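Local coordinates for protein KLTH0A00704p (Lachancea thermotolerans, PDB 4J2G) that acts in autophagy as the N-terminal HORMA domain of Atg13, which probably helps recruit PI 3-kinase, at residues D27-K32 and R162-L167; A34-H39 and L166-L171. The protein carries 1 engineered substitution. All blocks are in the same frame, centred on the assembly; numbering follows the deposited sequence.

Interaction 1 of 2, residues D27-K32 and R162-L167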
# COMPACT_ATOMS: atom_id res chain seq x y z
N ASP A 27 2.69 -5.37 18.25
CA ASP A 27 3.04 -6.38 17.24
C ASP A 27 1.77 -7.03 16.62
O ASP A 27 1.75 -7.36 15.42
CB ASP A 27 3.95 -7.42 17.87
CG ASP A 27 4.34 -8.54 16.90
OD1 ASP A 27 4.92 -8.33 15.81
OD2 ASP A 27 4.09 -9.68 17.26
N ASN A 28 0.73 -7.17 17.43
CA ASN A 28 -0.50 -7.81 16.99
C ASN A 28 -1.25 -6.87 16.04
O ASN A 28 -1.90 -7.31 15.08
CB ASN A 28 -1.41 -8.14 18.18
CG ASN A 28 -1.06 -9.46 18.86
OD1 ASN A 28 -0.37 -10.32 18.31
ND2 ASN A 28 -1.58 -9.63 20.07
N PHE A 29 -1.15 -5.58 16.32
CA PHE A 29 -1.76 -4.62 15.47
C PHE A 29 -1.10 -4.65 14.06
O PHE A 29 -1.78 -4.74 13.02
CB PHE A 29 -1.61 -3.26 16.04
CG PHE A 29 -2.35 -2.27 15.28
CD1 PHE A 29 -3.75 -2.18 15.44
CD2 PHE A 29 -1.70 -1.50 14.34
CE1 PHE A 29 -4.48 -1.30 14.67
CE2 PHE A 29 -2.43 -0.63 13.55
CZ PHE A 29 -3.81 -0.53 13.71
N PHE A 30 0.23 -4.57 14.04
CA PHE A 30 0.99 -4.66 12.79
C PHE A 30 0.49 -5.82 11.97
O PHE A 30 0.18 -5.65 10.79
CB PHE A 30 2.46 -4.92 13.05
CG PHE A 30 3.27 -3.70 13.18
CD1 PHE A 30 3.00 -2.73 14.16
CD2 PHE A 30 4.34 -3.51 12.31
CE1 PHE A 30 3.80 -1.60 14.24
CE2 PHE A 30 5.11 -2.37 12.35
CZ PHE A 30 4.88 -1.43 13.35
N LEU A 31 0.39 -6.98 12.61
CA LEU A 31 -0.16 -8.19 11.98
C LEU A 31 -1.59 -8.02 11.49
O LEU A 31 -1.83 -8.29 10.32
CB LEU A 31 -0.09 -9.40 12.90
CG LEU A 31 1.31 -9.85 13.35
CD1 LEU A 31 1.19 -10.99 14.39
CD2 LEU A 31 2.17 -10.30 12.19
N LYS A 32 -2.52 -7.55 12.35
CA LYS A 32 -3.90 -7.30 11.92
C LYS A 32 -3.96 -6.28 10.76
O LYS A 32 -4.68 -6.50 9.77
CB LYS A 32 -4.81 -6.83 13.10
CG LYS A 32 -5.15 -7.92 14.12
CD LYS A 32 -6.10 -7.42 15.22
CE LYS A 32 -6.08 -8.37 16.42
NZ LYS A 32 -6.91 -7.88 17.57
N ARG A 162 -7.57 0.71 23.39
CA ARG A 162 -8.70 1.40 22.83
C ARG A 162 -8.23 2.27 21.66
O ARG A 162 -8.92 2.36 20.66
CB ARG A 162 -9.40 2.21 23.92
CG ARG A 162 -10.78 2.69 23.53
CD ARG A 162 -11.15 3.91 24.35
NE ARG A 162 -10.24 5.02 24.12
CZ ARG A 162 -10.60 6.21 23.63
NH1 ARG A 162 -11.87 6.47 23.32
NH2 ARG A 162 -9.67 7.15 23.47
N GLN A 163 -7.07 2.91 21.80
CA GLN A 163 -6.43 3.65 20.73
C GLN A 163 -6.20 2.78 19.47
O GLN A 163 -6.20 3.30 18.37
CB GLN A 163 -5.05 4.19 21.14
CG GLN A 163 -5.01 5.07 22.38
CD GLN A 163 -5.69 6.39 22.18
OE1 GLN A 163 -5.35 7.14 21.27
NE2 GLN A 163 -6.67 6.69 23.03
N LEU A 164 -6.01 1.48 19.65
CA LEU A 164 -5.72 0.64 18.51
C LEU A 164 -6.99 0.12 17.86
O LEU A 164 -6.99 -0.15 16.68
CB LEU A 164 -4.71 -0.46 18.83
CG LEU A 164 -3.33 0.08 19.23
CD1 LEU A 164 -2.58 -1.01 19.96
CD2 LEU A 164 -2.50 0.61 18.06
N VAL A 165 -8.09 0.07 18.60
CA VAL A 165 -9.36 -0.37 18.08
C VAL A 165 -9.86 0.74 17.18
O VAL A 165 -10.39 0.50 16.09
CB VAL A 165 -10.36 -0.66 19.24
CG1 VAL A 165 -11.78 -0.68 18.75
CG2 VAL A 165 -10.06 -2.00 19.90
N LEU A 166 -9.70 1.97 17.66
CA LEU A 166 -10.09 3.16 16.92
C LEU A 166 -9.25 3.30 15.64
O LEU A 166 -9.77 3.56 14.58
CB LEU A 166 -9.87 4.39 17.78
CG LEU A 166 -11.01 5.12 18.50
CD1 LEU A 166 -12.26 4.28 18.70
CD2 LEU A 166 -10.46 5.67 19.81
N LEU A 167 -7.94 3.14 15.77
CA LEU A 167 -7.07 3.17 14.64
C LEU A 167 -7.42 2.08 13.61
O LEU A 167 -7.38 2.34 12.38
CB LEU A 167 -5.64 3.00 15.08
CG LEU A 167 -4.66 3.06 13.93
CD1 LEU A 167 -4.56 4.49 13.52
CD2 LEU A 167 -3.32 2.58 14.40
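Phe29 points from helix 18-39 toward helix 158-177 and meets Leu164 and Leu167. Its CG lies anti to the backbone N (chi1 -173°), which swings the ring across to the neighbouring helix. CB approaches Leu164 CD2 but stays beyond close packing distance. From CG onward the contact is tighter. Phe29 CG is 4.0 Å from Leu164 CD2. That methyl sits over one face of the ring, 4.1 Å from its centroid and 17° off the ring normal, as a CH-pi contact offset toward the rim. Phe29 CD1 leans against Leu164 CB at 3.9 Å. Phe29 CE1 comes 3.4 Å from Leu164 O, so this side of the ring borders backbone as well as side chain.

The two helices run in the same direction. Both pack on the five-stranded antiparallel sheet of the HORMA domain, and Phe29, Leu164 and Leu167 are all buried there. Ile259 of strand 255-264 touches both Phe29 and Leu167, while Ile250 and Leu257 border Leu164. Phe29 and Leu164 have the nearest CA atoms of the two segments, 7.3 Å apart.

At the tip, Phe29 CZ is 3.2 Å from Leu167 CD2, shorter than usual for two carbons, so the exact fit is doubtful. Phe29 CE2 reaches the same methyl at 3.4 Å. Leu167 CG is close to CZ too. The Leu167 side chain lies roughly perpendicular to that of Phe29, and its methyl approaches the ring obliquely.

Interaction 2 of 2, residues A34-H39 and L166-L171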
# COMPACT_ATOMS: atom_id res chain seq x y z
N ALA A 34 -1.63 -5.31 8.53
CA ALA A 34 -1.18 -5.96 7.32
C ALA A 34 -2.23 -6.95 6.77
O ALA A 34 -2.42 -7.05 5.54
CB ALA A 34 0.16 -6.62 7.56
N LEU A 35 -2.93 -7.66 7.65
CA LEU A 35 -3.86 -8.65 7.13
C LEU A 35 -5.02 -7.95 6.44
O LEU A 35 -5.31 -8.25 5.28
CB LEU A 35 -4.32 -9.66 8.21
CG LEU A 35 -3.35 -10.78 8.62
CD1 LEU A 35 -3.88 -11.55 9.83
CD2 LEU A 35 -2.96 -11.75 7.48
N LEU A 36 -5.63 -6.96 7.11
CA LEU A 36 -6.66 -6.13 6.53
C LEU A 36 -6.30 -5.62 5.11
O LEU A 36 -7.03 -5.83 4.13
CB LEU A 36 -6.82 -4.93 7.42
CG LEU A 36 -8.12 -4.24 7.83
CD1 LEU A 36 -7.93 -2.72 7.75
CD2 LEU A 36 -9.38 -4.71 7.11
N ILE A 37 -5.16 -4.94 5.01
CA ILE A 37 -4.72 -4.31 3.79
C ILE A 37 -4.57 -5.36 2.67
O ILE A 37 -5.16 -5.19 1.61
CB ILE A 37 -3.43 -3.53 4.05
CG1 ILE A 37 -3.71 -2.28 4.89
CG2 ILE A 37 -2.76 -3.09 2.77
CD1 ILE A 37 -2.41 -1.62 5.30
N CYS A 38 -3.86 -6.45 2.91
CA CYS A 38 -3.76 -7.57 1.94
C CYS A 38 -5.08 -8.29 1.57
O CYS A 38 -5.30 -8.60 0.41
CB CYS A 38 -2.68 -8.59 2.38
SG CYS A 38 -1.01 -7.83 2.46
N HIS A 39 -5.96 -8.54 2.53
CA HIS A 39 -7.18 -9.30 2.22
C HIS A 39 -8.19 -8.45 1.41
O HIS A 39 -9.11 -8.98 0.79
CB HIS A 39 -7.84 -9.82 3.50
CG HIS A 39 -7.08 -10.93 4.16
ND1 HIS A 39 -6.06 -11.62 3.53
CD2 HIS A 39 -7.23 -11.50 5.38
CE1 HIS A 39 -5.59 -12.55 4.35
NE2 HIS A 39 -6.29 -12.50 5.48
N LEU A 166 -9.70 1.97 17.66
CA LEU A 166 -10.09 3.16 16.92
C LEU A 166 -9.25 3.30 15.64
O LEU A 166 -9.77 3.56 14.58
CB LEU A 166 -9.87 4.39 17.78
CG LEU A 166 -11.01 5.12 18.50
CD1 LEU A 166 -12.26 4.28 18.70
CD2 LEU A 166 -10.46 5.67 19.81
N LEU A 167 -7.94 3.14 15.77
CA LEU A 167 -7.07 3.17 14.64
C LEU A 167 -7.42 2.08 13.61
O LEU A 167 -7.38 2.34 12.38
CB LEU A 167 -5.64 3.00 15.08
CG LEU A 167 -4.66 3.06 13.93
CD1 LEU A 167 -4.56 4.49 13.52
CD2 LEU A 167 -3.32 2.58 14.40
N PHE A 168 -7.82 0.91 14.09
CA PHE A 168 -8.08 -0.17 13.17
C PHE A 168 -9.32 0.10 12.29
O PHE A 168 -9.32 -0.23 11.10
CB PHE A 168 -8.20 -1.48 13.91
CG PHE A 168 -8.34 -2.68 13.01
CD1 PHE A 168 -7.21 -3.18 12.31
CD2 PHE A 168 -9.57 -3.31 12.83
CE1 PHE A 168 -7.31 -4.30 11.49
CE2 PHE A 168 -9.68 -4.43 12.00
CZ PHE A 168 -8.55 -4.91 11.33
N ARG A 169 -10.36 0.70 12.87
CA ARG A 169 -11.65 0.88 12.18
C ARG A 169 -11.49 2.01 11.20
O ARG A 169 -12.12 2.07 10.14
CB ARG A 169 -12.80 1.19 13.16
CG ARG A 169 -13.09 0.08 14.17
CD ARG A 169 -14.42 0.23 14.93
NE ARG A 169 -14.40 1.25 16.00
CZ ARG A 169 -14.67 1.04 17.30
NH1 ARG A 169 -14.99 -0.16 17.77
NH2 ARG A 169 -14.62 2.06 18.16
N TYR A 170 -10.65 2.94 11.59
CA TYR A 170 -10.41 4.05 10.77
C TYR A 170 -9.69 3.52 9.45
O TYR A 170 -10.07 3.83 8.34
CB TYR A 170 -9.55 5.05 11.51
CG TYR A 170 -9.20 6.14 10.54
CD1 TYR A 170 -10.16 7.05 10.13
CD2 TYR A 170 -7.96 6.16 9.89
CE1 TYR A 170 -9.87 8.01 9.16
CE2 TYR A 170 -7.66 7.12 8.91
CZ TYR A 170 -8.63 8.04 8.57
OH TYR A 170 -8.34 9.04 7.64
N LEU A 171 -8.72 2.66 9.65
CA LEU A 171 -7.92 2.07 8.62
C LEU A 171 -8.83 1.19 7.75
O LEU A 171 -8.65 1.19 6.54
CB LEU A 171 -6.76 1.31 9.24
CG LEU A 171 -5.88 0.44 8.36
CD1 LEU A 171 -5.02 1.36 7.45
CD2 LEU A 171 -5.00 -0.34 9.34
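The Phe168 ring and Leu36 reach toward each other from the two helices, and the branched end of the leucine approaches the ring obliquely. Leu36 CG is 3.6 Å from Phe168 CZ and 3.7 Å from Phe168 CE1, so the far rim of the ring does the touching.

Phe168 CG is anti to the backbone N (chi1 -174°). This carries the ring across to helix 18-39, although the CB itself does not point there. Leu36 divides its contacts. Its CG meets mainly Phe168, while its CD1 turns chiefly to Leu171. Leu36 CD1 is 3.8 Å from Leu171 CG, where the two leucines run alongside each other, pointing opposite ways. Both Leu36 torsions depart from staggered values, so the exact placing of its methyls is less certain. With only an alanine here in place of Leu36, the Phe168 ring and the Leu171 branch would probably lose their common partner and a gap would open between the helices.

The contact joins two helices of the HORMA domain. Ile37 and Ala34 touch Ile91 of strand 89-96, and Leu171 also touches Ala33. Leu171 is buried, while Leu36 and Phe168 are partly exposed. The meeting atoms across the contact are all carbon, so its hold comes from shape and exclusion of water rather than from directed bonds.

Interactions 1 and 2 are successive parts of one helix-helix interface, between helix 18-39 and helix 158-177. Their centres lie about 8 Å apart. They share Leu166 and Leu167, though Leu167 makes its contact across the helices only in interaction 1. The two sites also touch directly. Phe29 CE1 is 3.8 Å from Phe168 CB, and Lys32 O is 3.8 Å from Phe168 CE1. Phe168 therefore bridges the two sites. The touching residues of interaction 1 are all buried, and its centre is about 17 Å from the chain centre; interaction 2, at about 11 Å, is partly buried. Both are structural packing of the HORMA domain.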